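Local coordinates for uncharacterized protein (Pyrococcus abyssi, PDB 5IFF) that acts as a restriction DNA glycosylase, R.PabI, which recognises double-stranded DNA and excises the adenine base from its target sequence, at the interface of chains A and B. Coordinates in Å, arbitrary orientation; residue numbers count along the deposited sequence, not the author numbering. Chains: chain A/B, Uncharacterized protein.

Contact 1: the interface of chains A and B. Residues chain A 131, 133, 143, 196-197, 200; chain B 118-119, 121.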
# COMPACT_ATOMS: atom_id res chain seq x y z
N ALA A 131 -11.75 27.67 -0.37
CA ALA A 131 -12.97 28.32 0.15
C ALA A 131 -13.07 27.99 1.62
O ALA A 131 -12.87 26.84 2.02
CB ALA A 131 -14.24 27.82 -0.60
N LYS A 133 -15.19 28.88 5.57
CA LYS A 133 -16.21 29.60 6.36
C LYS A 133 -16.02 29.25 7.82
O LYS A 133 -15.73 28.08 8.14
CB LYS A 133 -17.64 29.22 5.89
CG LYS A 133 -18.75 30.06 6.54
CD LYS A 133 -20.13 29.60 6.01
CE LYS A 133 -20.37 30.03 4.57
NZ LYS A 133 -21.85 30.12 4.25
N ILE A 143 -12.84 24.12 1.69
CA ILE A 143 -12.85 23.35 0.45
C ILE A 143 -11.55 23.60 -0.28
O ILE A 143 -11.12 24.74 -0.47
CB ILE A 143 -14.04 23.72 -0.46
CG1 ILE A 143 -15.31 23.91 0.39
CG2 ILE A 143 -14.24 22.63 -1.59
CD1 ILE A 143 -16.35 24.80 -0.25
N LYS A 196 -23.81 22.96 1.97
CA LYS A 196 -23.53 24.09 1.08
C LYS A 196 -22.12 24.04 0.52
O LYS A 196 -21.90 24.41 -0.66
CB LYS A 196 -23.74 25.40 1.79
CG LYS A 196 -25.26 25.67 2.04
CD LYS A 196 -25.46 26.87 2.98
CE LYS A 196 -25.10 28.14 2.28
NZ LYS A 196 -25.79 29.29 2.94
N ALA A 197 -21.17 23.59 1.35
CA ALA A 197 -19.79 23.41 0.87
C ALA A 197 -19.74 22.43 -0.33
O ALA A 197 -19.10 22.71 -1.36
CB ALA A 197 -18.87 22.92 2.02
N ILE A 200 -21.11 24.00 -3.55
CA ILE A 200 -20.28 24.97 -4.29
C ILE A 200 -18.92 24.38 -4.73
O ILE A 200 -18.20 25.00 -5.50
CB ILE A 200 -20.05 26.25 -3.50
CG1 ILE A 200 -19.18 25.99 -2.26
CG2 ILE A 200 -21.39 26.91 -3.16
CD1 ILE A 200 -18.50 27.27 -1.74
N LEU B 118 -17.13 33.01 -2.75
CA LEU B 118 -17.89 32.10 -3.59
C LEU B 118 -19.19 31.72 -2.87
O LEU B 118 -19.17 30.93 -1.93
CB LEU B 118 -17.05 30.88 -3.91
CG LEU B 118 -17.71 29.77 -4.70
CD1 LEU B 118 -18.15 30.29 -6.05
CD2 LEU B 118 -16.74 28.58 -4.85
N TYR B 119 -20.31 32.30 -3.32
CA TYR B 119 -21.61 32.08 -2.73
C TYR B 119 -21.54 32.10 -1.19
O TYR B 119 -22.06 31.20 -0.53
CB TYR B 119 -22.22 30.75 -3.24
CG TYR B 119 -22.52 30.80 -4.74
CD1 TYR B 119 -23.60 31.54 -5.23
CD2 TYR B 119 -21.69 30.15 -5.65
CE1 TYR B 119 -23.86 31.63 -6.57
CE2 TYR B 119 -21.94 30.22 -7.02
CZ TYR B 119 -23.03 30.96 -7.47
OH TYR B 119 -23.29 31.04 -8.81
N PHE B 121 -18.80 31.96 0.81
CA PHE B 121 -17.61 31.39 1.38
C PHE B 121 -16.46 32.30 0.98
O PHE B 121 -16.30 32.61 -0.19
CB PHE B 121 -17.35 29.96 0.88
CG PHE B 121 -18.28 28.92 1.47
CD1 PHE B 121 -19.63 28.89 1.15
CD2 PHE B 121 -17.79 27.95 2.32
CE1 PHE B 121 -20.47 27.92 1.69
CE2 PHE B 121 -18.61 26.95 2.84
CZ PHE B 121 -19.96 26.95 2.54
O HOH W 1 -22.77 30.87 1.83

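Contact 2: the interface of chains A and B. Residues chain A 104, 107; chain B 116, 123.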
# COMPACT_ATOMS: atom_id res chain seq x y z
N LEU A 104 -15.92 25.92 -7.03
CA LEU A 104 -14.51 26.03 -6.70
C LEU A 104 -13.64 25.35 -7.77
O LEU A 104 -12.66 25.94 -8.24
CB LEU A 104 -14.24 25.43 -5.34
CG LEU A 104 -12.80 25.80 -4.93
CD1 LEU A 104 -12.68 27.29 -4.60
CD2 LEU A 104 -12.32 24.91 -3.85
N LYS A 107 -12.37 27.33 -10.79
CA LYS A 107 -11.29 28.29 -10.60
C LYS A 107 -9.97 27.67 -10.98
O LYS A 107 -9.14 28.30 -11.62
CB LYS A 107 -11.24 28.77 -9.15
CG LYS A 107 -12.28 29.79 -8.83
CD LYS A 107 -12.30 30.12 -7.35
CE LYS A 107 -11.48 31.36 -7.07
NZ LYS A 107 -12.11 32.60 -7.62
N GLU B 116 -12.40 38.07 -2.39
CA GLU B 116 -13.39 37.36 -3.18
C GLU B 116 -14.16 36.39 -2.31
O GLU B 116 -13.63 35.86 -1.34
CB GLU B 116 -12.74 36.58 -4.32
CG GLU B 116 -12.54 37.35 -5.62
CD GLU B 116 -12.02 36.45 -6.73
OE1 GLU B 116 -11.95 35.21 -6.52
OE2 GLU B 116 -11.69 36.98 -7.82
N ILE B 123 -12.82 33.27 -0.17
CA ILE B 123 -11.79 32.62 -0.96
C ILE B 123 -10.41 33.02 -0.48
O ILE B 123 -10.11 34.21 -0.31
CB ILE B 123 -11.90 32.98 -2.46
CG1 ILE B 123 -13.19 32.43 -3.07
CG2 ILE B 123 -10.68 32.42 -3.23
CD1 ILE B 123 -13.29 30.92 -3.06

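Contact 1: the interface of chains A and B
The phenyl ring of B:Phe121 is covered on both faces by chain A. Over one face lies A:Lys133, whose CE methylene sits above the middle of the ring, 3.5 Å from its centroid, a CH-pi contact. The opposite face receives the A:Ile200 methyl CD1, displaced toward the rim and 3.5 Å from B:Phe121 CD1; this too is a CH-pi contact. The edge is met in the ring plane by the carbonyl O of B:Tyr119, from the ring's own chain, while the far end of the ring points at helix 188-201, with CZ 3.8 Å from the backbone N of A:Ala197.

A:Lys133 crosses the phenylalanine side chain at about a right angle. It starts over the CD2 rim of this same face, CB lying 3.8 Å from B:Phe121 CD2, and a bend at chi3 (-72°) brings CE over the centre. Beyond the ring, its ammonium NZ is 2.7 Å from water 1, which in turn lies 2.5 Å from the B:Tyr119 carbonyl O. The lysine therefore combines apolar cover with a water-mediated link to the turn preceding the phenylalanine.

On the other face, A:Ile200 uses both ends of its branched chain. With chi1 at 66°, CG1 stands between the backbone N and the carbonyl carbon, which directs CD1 to the ring and to B:Leu118, whose CD2 is 3.8 Å away. The CG2 branch instead passes B:Tyr119 in the opposite direction, 3.9 Å from its CB.

Chain A thus forms a pocket from strand 121-134 and helix 188-201, and the tip of a chain B hairpin plugs it. B:Phe121 has the largest hidden surface of the patch, 67 Å². The two-faced packing restricts the ring's position and, with its symmetry twin, probably helps hold together two subunits of the tetrameric, DNA-bound enzyme.

Contact 2: the interface of chains A and B
A:Lys107 and A:Leu104 stand one turn apart on the short helix 104-107, their CA atoms 5.5 Å from each other, and face B:Glu116 and B:Ile123, which have extended backbones on strands 116-118 and 121-134 and whose CA atoms are likewise 5.5 Å apart. The polar half of the contact is a salt bridge: A:Lys107 and B:Glu116 approach from opposite directions, and the ammonium NZ donates a hydrogen bond of 2.8 Å to the carboxylate OE1. The bond uses the syn side of OE1 and deviates from the carboxylate plane by 17°.

To reach this position the lysine leaves its helix in an extended run through CG, then turns at chi3 (96°) and again at chi4 (69°). The glutamate, by contrast, is extended beyond CG, so most of the bending needed for the pairing lies in the lysine. Its aliphatic part also contributes packing: CE passes obliquely over B:Ile123, 4.1 Å from the methyl CG2.

The other isoleucine branch faces A:Leu104, which it passes in the opposite direction. Here methyl meets methyl, A:Leu104 CD1 lying 4.0 Å from B:Ile123 CD1, an ordinary van der Waals contact. The salt bridge is decidedly one-sided with respect to the carboxylate: B:Glu116 OE2 is 4.4 Å from A:Lys107 NZ.

Contact 1 and contact 2 are about 8 Å apart, measured between the centres of their C-alpha atoms, and lie side by side in the same interface. Both draw on the same two chain B strands, 116-118 and 121-134, and contact 1 also uses B:Tyr119 in the tight turn between them. Chain A answers with different elements: strands 121-134 and 140-147 with helix 188-201 in contact 1, helix 104-107 in contact 2. One hairpin is therefore held at its tip by mainly apolar packing and farther along by a charged pair. Two-fold symmetry repeats both contacts with the chains exchanged, so each subunit supplies both hairpin and receptor within the tetrameric assembly.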